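Local atomic coordinates of formate oxidase (Aspergillus oryzae, PDB entry 5ZU2), a protein that probably oxidises formate as a flavoenzyme of the GMC oxidoreductase family, using a bound FAD cofactor that it can convert to the 8-formyl form. Residues Gly388-Glu393 with Ile549-Ile554. The protein carries 1 engineered substitution. Numbering follows the deposited sequence.
Engineered in segment 549-554: Ala-553 (natural residue Arg). With FAD (flavin-adenine dinucleotide), chain D.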
ATOM      1  N   GLY A 388       5.818 -15.275 -15.489  1.00 23.17           N
ATOM      2  CA  GLY A 388       5.633 -14.218 -16.463  1.00 21.29           C
ATOM      3  C   GLY A 388       5.153 -12.885 -15.933  1.00 27.48           C
ATOM      4  O   GLY A 388       4.830 -12.002 -16.741  1.00 22.89           O
ATOM      5  N   GLN A 389       5.097 -12.698 -14.615  1.00 23.53           N
ATOM      6  CA  GLN A 389       4.652 -11.431 -14.061  1.00 27.95           C
ATOM      7  C   GLN A 389       5.742 -10.359 -14.214  1.00 25.48           C
ATOM      8  O   GLN A 389       6.885 -10.651 -14.583  1.00 27.52           O
ATOM      9  CB  GLN A 389       4.163 -11.641 -12.618  1.00 25.97           C
ATOM     10  CG  GLN A 389       5.066 -12.394 -11.741  1.00 25.97           C
ATOM     11  CD  GLN A 389       4.774 -13.882 -11.675  1.00 29.72           C
ATOM     12  OE1 GLN A 389       5.381 -14.673 -12.401  1.00 28.57           O
ATOM     13  NE2 GLN A 389       3.898 -14.278 -10.755  1.00 26.70           N
ATOM     14  N   PRO A 390       5.411  -9.088 -13.983  1.00 25.12           N
ATOM     15  CA  PRO A 390       6.435  -8.044 -14.094  1.00 20.58           C
ATOM     16  C   PRO A 390       7.573  -8.238 -13.101  1.00 23.85           C
ATOM     17  O   PRO A 390       7.508  -9.050 -12.170  1.00 21.07           O
ATOM     18  CB  PRO A 390       5.670  -6.751 -13.782  1.00 21.23           C
ATOM     19  CG  PRO A 390       4.252  -7.080 -13.855  1.00 23.92           C
ATOM     20  CD  PRO A 390       4.117  -8.528 -13.549  1.00 25.56           C
ATOM     21  N   HIS A 391       8.664  -7.524 -13.362  1.00 23.43           N
ATOM     22  CA  HIS A 391       9.736  -7.369 -12.390  1.00 24.99           C
ATOM     23  C   HIS A 391       9.657  -6.040 -11.650  1.00 23.37           C
ATOM     24  O   HIS A 391      10.001  -5.980 -10.467  1.00 26.00           O
ATOM     25  CB  HIS A 391      11.105  -7.507 -13.070  1.00 23.44           C
ATOM     26  CG  HIS A 391      11.437  -8.906 -13.476  1.00 21.45           C
ATOM     27  ND1 HIS A 391      12.081  -9.201 -14.659  1.00 24.94           N
ATOM     28  CD2 HIS A 391      11.216 -10.094 -12.863  1.00 25.57           C
ATOM     29  CE1 HIS A 391      12.255 -10.509 -14.752  1.00 24.25           C
ATOM     30  NE2 HIS A 391      11.732 -11.076 -13.679  1.00 23.99           N
ATOM     31  N   PHE A 392       9.197  -4.975 -12.303  1.00 23.12           N
ATOM     32  CA  PHE A 392       9.174  -3.659 -11.684  1.00 24.72           C
ATOM     33  C   PHE A 392       7.840  -2.961 -11.887  1.00 24.50           C
ATOM     34  O   PHE A 392       7.086  -3.275 -12.812  1.00 23.20           O
ATOM     35  CB  PHE A 392      10.301  -2.781 -12.226  1.00 24.59           C
ATOM     36  CG  PHE A 392      11.652  -3.209 -11.733  1.00 29.83           C
ATOM     37  CD1 PHE A 392      12.147  -2.722 -10.524  1.00 29.26           C
ATOM     38  CD2 PHE A 392      12.395  -4.152 -12.444  1.00 21.90           C
ATOM     39  CE1 PHE A 392      13.387  -3.148 -10.054  1.00 27.87           C
ATOM     40  CE2 PHE A 392      13.612  -4.578 -11.982  1.00 26.01           C
ATOM     41  CZ  PHE A 392      14.114  -4.074 -10.782  1.00 28.31           C
ATOM     42  N   GLU A 393       7.544  -2.050 -10.957  1.00 25.20           N
ATOM     43  CA  GLU A 393       6.640  -0.930 -11.179  1.00 24.38           C
ATOM     44  C   GLU A 393       7.511   0.311 -11.210  1.00 24.99           C
ATOM     45  O   GLU A 393       8.207   0.602 -10.230  1.00 26.13           O
ATOM     46  CB  GLU A 393       5.568  -0.813 -10.095  1.00 23.19           C
ATOM     47  CG  GLU A 393       4.845   0.550 -10.106  1.00 21.87           C
ATOM     48  CD  GLU A 393       3.554   0.602  -9.243  1.00 27.38           C
ATOM     49  OE1 GLU A 393       3.074   1.725  -8.940  1.00 28.13           O
ATOM     50  OE2 GLU A 393       2.992  -0.463  -8.889  1.00 23.41           O
ATOM     51  N   ILE A 549       2.653 -10.945  -1.786  1.00 23.46           N
ATOM     52  CA  ILE A 549       2.423  -9.518  -2.078  1.00 26.64           C
ATOM     53  C   ILE A 549       2.140  -9.345  -3.566  1.00 23.87           C
ATOM     54  O   ILE A 549       2.785 -10.005  -4.401  1.00 23.39           O
ATOM     55  CB  ILE A 549       3.619  -8.668  -1.636  1.00 19.46           C
ATOM     56  CG1 ILE A 549       3.279  -7.193  -1.787  1.00 19.66           C
ATOM     57  CG2 ILE A 549       4.873  -9.013  -2.455  1.00 21.30           C
ATOM     58  CD1 ILE A 549       4.329  -6.257  -1.229  1.00 20.15           C
ATOM     59  N   PRO A 550       1.142  -8.550  -3.942  1.00 26.67           N
ATOM     60  CA  PRO A 550       0.869  -8.333  -5.370  1.00 20.86           C
ATOM     61  C   PRO A 550       2.052  -7.696  -6.089  1.00 22.73           C
ATOM     62  O   PRO A 550       2.994  -7.184  -5.476  1.00 24.56           O
ATOM     63  CB  PRO A 550      -0.362  -7.416  -5.347  1.00 20.65           C
ATOM     64  CG  PRO A 550      -1.088  -7.832  -4.091  1.00 21.06           C
ATOM     65  CD  PRO A 550       0.015  -8.127  -3.088  1.00 21.42           C
ATOM     66  N   ASP A 551       1.952  -7.667  -7.427  1.00 20.61           N
ATOM     67  CA  ASP A 551       3.031  -7.284  -8.335  1.00 24.62           C
ATOM     68  C   ASP A 551       3.038  -5.775  -8.637  1.00 29.84           C
ATOM     69  O   ASP A 551       3.380  -5.364  -9.757  1.00 26.70           O
ATOM     70  CB  ASP A 551       2.925  -8.068  -9.653  1.00 26.19           C
ATOM     71  CG  ASP A 551       2.808  -9.590  -9.443  1.00 28.54           C
ATOM     72  OD1 ASP A 551       1.775 -10.055  -8.915  1.00 28.79           O
ATOM     73  OD2 ASP A 551       3.752 -10.330  -9.786  1.00 38.19           O
ATOM     74  N   CYS A 552       2.617  -4.952  -7.675  1.00 22.36           N
ATOM     75  CA  CYS A 552       2.275  -3.558  -7.910  1.00 24.25           C
ATOM     76  C   CYS A 552       1.850  -2.905  -6.602  1.00 21.88           C
ATOM     77  O   CYS A 552       1.849  -3.569  -5.563  1.00 24.31           O
ATOM     78  CB  CYS A 552       1.163  -3.474  -8.952  1.00 29.29           C
ATOM     79  SG  CYS A 552      -0.302  -4.447  -8.491  1.00 23.82           S
ATOM     80  N   ALA A 553       1.527  -1.611  -6.638  1.00 21.64           N
ATOM     81  CA  ALA A 553       0.894  -0.933  -5.509  1.00 21.68           C
ATOM     82  C   ALA A 553      -0.348  -1.706  -5.047  1.00 25.29           C
ATOM     83  O   ALA A 553      -1.109  -2.227  -5.866  1.00 24.97           O
ATOM     84  CB  ALA A 553       0.527   0.492  -5.940  1.00 23.01           C
ATOM     85  N   ILE A 554      -0.594  -1.741  -3.733  1.00 25.35           N
ATOM     86  CA  ILE A 554      -1.401  -2.820  -3.158  1.00 24.95           C
ATOM     87  C   ILE A 554      -2.782  -2.389  -2.694  1.00 25.07           C
ATOM     88  O   ILE A 554      -3.574  -3.262  -2.291  1.00 24.55           O
ATOM     89  CB  ILE A 554      -0.671  -3.503  -1.986  1.00 25.96           C
ATOM     90  CG1 ILE A 554      -0.542  -2.526  -0.811  1.00 25.59           C
ATOM     91  CG2 ILE A 554       0.685  -4.040  -2.409  1.00 25.40           C
ATOM     92  CD1 ILE A 554      -0.132  -3.208   0.470  1.00 27.55           C
TER
HETATM   93  PA  FAD D 601      -4.519   1.122   7.111  1.00 21.76           P
HETATM   94  O1A FAD D 601      -3.245   1.732   7.488  1.00 23.41           O
HETATM   95  O2A FAD D 601      -5.198   1.762   5.908  1.00 21.07           O
HETATM   96  O5B FAD D 601      -5.585   1.139   8.344  1.00 27.44           O
HETATM   97  C5B FAD D 601      -5.181   0.894   9.710  1.00 24.34           C
HETATM   98  C4B FAD D 601      -6.026   1.779  10.595  1.00 23.55           C
HETATM   99  O4B FAD D 601      -5.952   1.328  11.970  1.00 23.24           O
HETATM  100  C3B FAD D 601      -5.640   3.260  10.602  1.00 20.85           C
HETATM  101  O3B FAD D 601      -6.780   4.109  10.532  1.00 25.49           O
HETATM  102  C2B FAD D 601      -4.946   3.427  11.953  1.00 25.08           C
HETATM  103  O2B FAD D 601      -5.009   4.758  12.477  1.00 24.82           O
HETATM  104  C1B FAD D 601      -5.740   2.442  12.804  1.00 20.84           C
HETATM  105  N9A FAD D 601      -5.023   2.001  13.996  1.00 23.54           N
HETATM  106  C8A FAD D 601      -3.790   1.410  14.009  1.00 23.89           C
HETATM  107  N7A FAD D 601      -3.357   1.104  15.206  1.00 24.78           N
HETATM  108  C5A FAD D 601      -4.360   1.552  16.046  1.00 23.54           C
HETATM  109  C6A FAD D 601      -4.499   1.529  17.448  1.00 28.16           C
HETATM  110  N6A FAD D 601      -3.574   1.025  18.272  1.00 26.41           N
HETATM  111  N1A FAD D 601      -5.638   2.040  17.975  1.00 21.43           N
HETATM  112  C2A FAD D 601      -6.555   2.544  17.147  1.00 21.54           C
HETATM  113  N3A FAD D 601      -6.530   2.628  15.813  1.00 22.32           N
HETATM  114  C4A FAD D 601      -5.396   2.113  15.318  1.00 24.59           C
HETATM  115  N1  FAD D 601      -1.160   1.608  -2.254  1.00 26.56           N
HETATM  116  C2  FAD D 601      -1.485   1.643  -3.580  1.00 33.87           C
HETATM  117  O2  FAD D 601      -2.141   0.733  -4.109  1.00 35.35           O
HETATM  118  N3  FAD D 601      -1.076   2.729  -4.366  1.00 34.80           N
HETATM  119  C4  FAD D 601      -0.334   3.826  -3.928  1.00 36.53           C
HETATM  120  O4  FAD D 601      -0.016   4.722  -4.716  1.00 32.52           O
HETATM  121  C4X FAD D 601      -0.003   3.770  -2.508  1.00 36.41           C
HETATM  122  N5  FAD D 601       0.700   4.756  -1.999  1.00 32.17           N
HETATM  123  C5X FAD D 601       1.014   4.704  -0.655  1.00 32.44           C
HETATM  124  C6  FAD D 601       1.738   5.765  -0.099  1.00 32.48           C
HETATM  125  C7  FAD D 601       2.069   5.779   1.251  1.00 34.66           C
HETATM  126  C7M FAD D 601       2.862   6.938   1.809  1.00 29.39           C
HETATM  127  C8  FAD D 601       1.659   4.710   2.070  1.00 34.77           C
HETATM  128  C8M FAD D 601       1.995   4.690   3.534  1.00 29.07           C
HETATM  129  C9  FAD D 601       0.925   3.656   1.522  1.00 33.28           C
HETATM  130  C9A FAD D 601       0.599   3.643   0.169  1.00 31.31           C
HETATM  131  N10 FAD D 601      -0.163   2.605  -0.421  1.00 33.49           N
HETATM  132  C10 FAD D 601      -0.468   2.628  -1.755  1.00 32.65           C
HETATM  133  C1' FAD D 601      -0.565   1.429   0.351  1.00 29.79           C
HETATM  134  C2' FAD D 601      -2.009   1.438   0.812  1.00 22.63           C
HETATM  135  O2' FAD D 601      -2.413   2.765   1.141  1.00 24.95           O
HETATM  136  C3' FAD D 601      -2.105   0.560   2.060  1.00 36.20           C
HETATM  137  O3' FAD D 601      -1.457  -0.690   1.841  1.00 32.10           O
HETATM  138  C4' FAD D 601      -3.513   0.294   2.583  1.00 30.47           C
HETATM  139  O4' FAD D 601      -4.181   1.548   2.750  1.00 24.37           O
HETATM  140  C5' FAD D 601      -3.437  -0.525   3.853  1.00 23.14           C
HETATM  141  O5' FAD D 601      -4.767  -0.695   4.380  1.00 27.97           O
HETATM  142  P   FAD D 601      -5.019  -1.371   5.772  1.00 23.70           P
HETATM  143  O1P FAD D 601      -6.531  -1.253   5.980  1.00 26.42           O
HETATM  144  O2P FAD D 601      -4.340  -2.709   5.751  1.00 21.04           O
HETATM  145  O3P FAD D 601      -4.295  -0.417   6.807  1.00 25.14           O
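Glu-393 OE2 accepts the backbone N-H of Ala-553 at 2.9 Å, tying the first residues of strand 392-397 to the loop that leads into helix 555-572 and borders the FAD pocket, in the GMC oxidoreductase fold. The bond is somewhat bent (N-H...O 151°). It reaches OE2 on the syn side, 23° out of the carboxylate plane. The glutamate gets there as an extended chain, with CG anti to the backbone N. The same oxygen also lies 3.3 Å from CA of Cys-552, so the carboxylate rests against the backbone of the loop, while Val-356 and Phe-358 of strand 353-358 touch its side chain.

At the other end of the contact, Asp-551 lies against Gln-389 and Pro-390, the residues preceding the strand. OD2 forms a salt bridge with Arg-425, and OD1 is hydrogen-bonded to Thr-108 OG1, which also bonds Gln-389 NE2. Gln-389 OE1 takes the N-H of Leu-387, so both ends of its amide are held. This amide and the carboxylate are turned 25° from each other, and Asp-551 OD2 abuts both CB and CG of the glutamine, whose chain bends at chi2, each at 3.1 Å. CD of Pro-390 packs across Asp-551 at about a right angle, 4.1 Å from Asp-551 CB.

Beyond the glutamate bond the loop meets the cofactor. The methyl of Ala-553, an engineered residue (arginine in the natural sequence), sits over the rim of the pyrimidine face of the flavin, CB 3.2 Å from both FAD N3 and O2, and Ile-554 N lies 2.9 Å from FAD O2.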